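PDB 3JYG: uncharacterized protein from Wolinella succinogenes, which is of unknown function but belongs to the 6-pyruvoyl tetrahydropterin synthase family and carries a zinc ion held by three histidines. Local coordinates for residues T92-V104 and R117-Y129. Numbering follows the deposited sequence.
Sequences TLLPHFADKSALV and RIKGESSPILELY
With CG of Y129 anti to its carbonyl carbon (chi1 -68°), the tyrosine ring lies beside its own backbone N, where its hydroxyl reaches H96 and one face meets F97; H96 and F97 adopt the same first torsion, and the three rings form an aromatic cluster. It illustrates how a loop between helix 90-93 and strand 103-105, outermost in the sheet of this chain, can be pinned to helix 123-131 and to the residues that lead into it in this 6-pyruvoyl tetrahydropterin synthase-like fold. F97 turns its edge toward that face of Y129 in a T-shaped pair, centroids 5.1 Å apart and planes at 69°. The Y129 hydroxyl meets H96 at the ring edge, where OH and ND1 share a hydrogen bond of 2.7 Å. L94 runs past the same tyrosine at its edge, CB 3.7 Å from CE1, while V113 of strand 110-113 touches L94, F97 and Y129. I118 CG2 wedges against both H96 CB and F97 CE1.

The second anchor is R117, whose bent chain lays its guanidinium nearly parallel to the F97 ring. A102 CB covers one guanidinium face, and D99 forms a salt bridge at the edge, its OD2 met on the syn side by NH2 at 3.3 Å. D99 OD1 also closes an Asx turn with S101 N. Nearly straight at 167°, R117 NH1 donates to H96 O at 2.9 Å.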
# COMPACT_ATOMS: atom_id res chain seq x y z
N THR A 92 -9.94 -37.68 7.25
CA THR A 92 -9.97 -37.58 8.71
C THR A 92 -10.91 -36.48 9.23
O THR A 92 -11.63 -36.70 10.19
CB THR A 92 -8.56 -37.35 9.23
OG1 THR A 92 -7.79 -38.49 8.88
CG2 THR A 92 -8.54 -37.19 10.78
N LEU A 93 -10.90 -35.32 8.57
CA LEU A 93 -11.71 -34.18 8.96
C LEU A 93 -13.07 -34.19 8.37
O LEU A 93 -13.97 -33.64 8.97
CB LEU A 93 -11.01 -32.85 8.61
CG LEU A 93 -9.68 -32.55 9.30
CD1 LEU A 93 -8.97 -31.38 8.58
CD2 LEU A 93 -9.88 -32.25 10.75
N LEU A 94 -13.24 -34.81 7.20
CA LEU A 94 -14.57 -35.05 6.60
C LEU A 94 -14.89 -36.55 6.37
O LEU A 94 -15.08 -36.97 5.22
CB LEU A 94 -14.74 -34.26 5.28
CG LEU A 94 -14.72 -32.72 5.35
CD1 LEU A 94 -13.24 -32.27 5.24
CD2 LEU A 94 -15.60 -32.09 4.23
N PRO A 95 -14.94 -37.36 7.46
CA PRO A 95 -15.08 -38.81 7.34
C PRO A 95 -16.34 -39.29 6.60
O PRO A 95 -16.29 -40.32 5.92
CB PRO A 95 -15.06 -39.29 8.81
CG PRO A 95 -15.58 -38.12 9.61
CD PRO A 95 -14.87 -36.95 8.89
N HIS A 96 -17.44 -38.52 6.68
CA HIS A 96 -18.68 -38.87 5.98
C HIS A 96 -18.58 -38.70 4.48
O HIS A 96 -19.51 -39.07 3.78
CB HIS A 96 -19.86 -38.03 6.51
CG HIS A 96 -20.20 -38.30 7.94
ND1 HIS A 96 -19.46 -37.79 8.98
CD2 HIS A 96 -21.18 -39.05 8.50
CE1 HIS A 96 -19.98 -38.20 10.13
NE2 HIS A 96 -21.03 -38.96 9.86
N PHE A 97 -17.49 -38.08 4.01
CA PHE A 97 -17.29 -37.76 2.60
C PHE A 97 -15.88 -38.21 2.20
O PHE A 97 -15.22 -37.58 1.36
CB PHE A 97 -17.46 -36.24 2.36
CG PHE A 97 -18.86 -35.73 2.64
CD1 PHE A 97 -19.21 -35.25 3.90
CD2 PHE A 97 -19.84 -35.79 1.65
CE1 PHE A 97 -20.50 -34.82 4.18
CE2 PHE A 97 -21.12 -35.36 1.89
CZ PHE A 97 -21.46 -34.86 3.17
N ALA A 98 -15.40 -39.30 2.80
CA ALA A 98 -14.02 -39.75 2.58
C ALA A 98 -13.74 -40.12 1.10
O ALA A 98 -12.62 -39.99 0.62
CB ALA A 98 -13.65 -40.92 3.52
N ASP A 99 -14.79 -40.49 0.36
CA ASP A 99 -14.62 -40.84 -1.05
C ASP A 99 -14.62 -39.61 -1.95
O ASP A 99 -14.39 -39.72 -3.16
CB ASP A 99 -15.67 -41.88 -1.51
CG ASP A 99 -17.09 -41.30 -1.67
OD1 ASP A 99 -17.34 -40.08 -1.50
OD2 ASP A 99 -17.98 -42.12 -1.97
N LYS A 100 -14.93 -38.44 -1.36
CA LYS A 100 -14.92 -37.17 -2.09
C LYS A 100 -15.85 -37.20 -3.30
O LYS A 100 -15.63 -36.46 -4.26
CB LYS A 100 -13.52 -36.81 -2.59
CG LYS A 100 -12.38 -36.94 -1.58
CD LYS A 100 -11.06 -36.66 -2.32
CE LYS A 100 -9.92 -36.75 -1.37
NZ LYS A 100 -8.58 -36.48 -1.99
N SER A 101 -16.88 -38.05 -3.29
CA SER A 101 -17.82 -38.03 -4.41
C SER A 101 -19.00 -37.11 -4.21
O SER A 101 -19.43 -36.47 -5.17
CB SER A 101 -18.36 -39.42 -4.76
OG SER A 101 -19.14 -39.88 -3.67
N ALA A 102 -19.57 -37.08 -3.01
CA ALA A 102 -20.83 -36.36 -2.79
C ALA A 102 -20.52 -34.90 -2.45
O ALA A 102 -20.88 -34.41 -1.37
CB ALA A 102 -21.66 -37.05 -1.66
N LEU A 103 -19.83 -34.21 -3.36
CA LEU A 103 -19.50 -32.79 -3.16
C LEU A 103 -20.20 -32.06 -4.25
O LEU A 103 -20.33 -32.57 -5.36
CB LEU A 103 -18.00 -32.52 -3.28
CG LEU A 103 -17.04 -33.37 -2.45
CD1 LEU A 103 -15.64 -32.89 -2.76
CD2 LEU A 103 -17.36 -33.21 -0.99
N VAL A 104 -20.66 -30.85 -3.96
CA VAL A 104 -21.39 -30.08 -4.94
C VAL A 104 -20.48 -28.94 -5.40
O VAL A 104 -20.22 -28.02 -4.63
CB VAL A 104 -22.71 -29.55 -4.31
CG1 VAL A 104 -23.60 -28.90 -5.40
CG2 VAL A 104 -23.45 -30.69 -3.53
N ARG A 117 -26.42 -36.43 2.05
CA ARG A 117 -25.80 -37.65 2.55
C ARG A 117 -25.59 -37.69 4.08
O ARG A 117 -25.37 -38.77 4.64
CB ARG A 117 -24.59 -38.08 1.68
CG ARG A 117 -23.19 -37.71 2.14
CD ARG A 117 -22.13 -38.90 2.02
NE ARG A 117 -21.89 -39.46 0.67
CZ ARG A 117 -20.70 -39.87 0.20
NH1 ARG A 117 -19.60 -39.80 0.94
NH2 ARG A 117 -20.59 -40.35 -1.04
N ILE A 118 -25.72 -36.54 4.76
CA ILE A 118 -25.59 -36.47 6.24
C ILE A 118 -26.87 -36.04 6.98
O ILE A 118 -26.84 -35.61 8.14
CB ILE A 118 -24.43 -35.54 6.69
CG1 ILE A 118 -24.55 -34.16 6.00
CG2 ILE A 118 -23.10 -36.23 6.45
CD1 ILE A 118 -23.46 -33.20 6.36
N LYS A 119 -27.98 -36.13 6.26
CA LYS A 119 -29.30 -35.87 6.78
C LYS A 119 -29.51 -36.80 7.98
O LYS A 119 -29.13 -37.98 7.95
CB LYS A 119 -30.27 -36.23 5.68
CG LYS A 119 -31.47 -35.36 5.54
CD LYS A 119 -32.48 -36.07 4.61
CE LYS A 119 -32.44 -37.59 4.83
NZ LYS A 119 -33.72 -38.28 4.49
N GLY A 120 -30.06 -36.26 9.04
CA GLY A 120 -30.21 -37.04 10.28
C GLY A 120 -28.97 -37.19 11.17
O GLY A 120 -29.06 -37.81 12.22
N GLU A 121 -27.82 -36.65 10.76
CA GLU A 121 -26.66 -36.55 11.65
C GLU A 121 -26.95 -35.48 12.70
O GLU A 121 -27.80 -34.61 12.49
CB GLU A 121 -25.39 -36.16 10.89
CG GLU A 121 -24.82 -37.19 9.93
CD GLU A 121 -24.20 -38.40 10.62
OE1 GLU A 121 -23.71 -38.27 11.75
OE2 GLU A 121 -24.19 -39.49 10.02
N SER A 122 -26.26 -35.54 13.84
CA SER A 122 -26.49 -34.59 14.95
C SER A 122 -26.23 -33.15 14.55
O SER A 122 -25.53 -32.86 13.56
CB SER A 122 -25.63 -34.94 16.15
OG SER A 122 -24.28 -34.72 15.82
N SER A 123 -26.81 -32.23 15.31
CA SER A 123 -26.61 -30.80 15.06
C SER A 123 -25.16 -30.35 14.93
O SER A 123 -24.83 -29.60 14.01
CB SER A 123 -27.29 -29.97 16.15
OG SER A 123 -28.68 -30.16 16.05
N PRO A 124 -24.30 -30.78 15.87
CA PRO A 124 -22.89 -30.40 15.79
C PRO A 124 -22.20 -30.94 14.55
O PRO A 124 -21.30 -30.26 14.01
CB PRO A 124 -22.27 -31.02 17.04
CG PRO A 124 -23.48 -31.09 18.05
CD PRO A 124 -24.54 -31.62 17.08
N ILE A 125 -22.64 -32.10 14.09
CA ILE A 125 -22.03 -32.72 12.92
C ILE A 125 -22.39 -31.89 11.67
O ILE A 125 -21.53 -31.62 10.83
CB ILE A 125 -22.39 -34.24 12.79
CG1 ILE A 125 -21.66 -35.08 13.87
CG2 ILE A 125 -22.07 -34.76 11.37
CD1 ILE A 125 -20.18 -34.99 13.86
N LEU A 126 -23.64 -31.44 11.60
CA LEU A 126 -24.06 -30.50 10.57
C LEU A 126 -23.26 -29.17 10.56
O LEU A 126 -22.90 -28.68 9.50
CB LEU A 126 -25.56 -30.23 10.67
CG LEU A 126 -26.39 -31.47 10.34
CD1 LEU A 126 -27.91 -31.21 10.45
CD2 LEU A 126 -26.07 -32.01 8.95
N GLU A 127 -22.99 -28.61 11.74
CA GLU A 127 -22.26 -27.35 11.86
C GLU A 127 -20.84 -27.58 11.39
O GLU A 127 -20.22 -26.69 10.83
CB GLU A 127 -22.21 -26.92 13.34
CG GLU A 127 -23.60 -26.66 13.91
CD GLU A 127 -23.66 -26.72 15.42
OE1 GLU A 127 -22.59 -26.87 16.11
OE2 GLU A 127 -24.81 -26.59 15.90
N LEU A 128 -20.30 -28.76 11.65
CA LEU A 128 -18.97 -29.09 11.18
C LEU A 128 -18.96 -29.06 9.66
O LEU A 128 -18.10 -28.37 9.05
CB LEU A 128 -18.56 -30.47 11.72
CG LEU A 128 -17.40 -31.17 11.04
CD1 LEU A 128 -16.14 -30.31 11.11
CD2 LEU A 128 -17.13 -32.53 11.72
N TYR A 129 -19.88 -29.79 9.02
CA TYR A 129 -19.91 -29.83 7.53
C TYR A 129 -20.32 -28.52 6.83
O TYR A 129 -19.86 -28.25 5.69
CB TYR A 129 -20.68 -31.05 7.00
CG TYR A 129 -19.94 -32.34 7.29
CD1 TYR A 129 -18.74 -32.65 6.64
CD2 TYR A 129 -20.41 -33.25 8.25
CE1 TYR A 129 -18.05 -33.82 6.90
CE2 TYR A 129 -19.70 -34.44 8.53
CZ TYR A 129 -18.53 -34.72 7.83
OH TYR A 129 -17.80 -35.87 8.08
O HOH W 1 -17.44 -41.51 1.49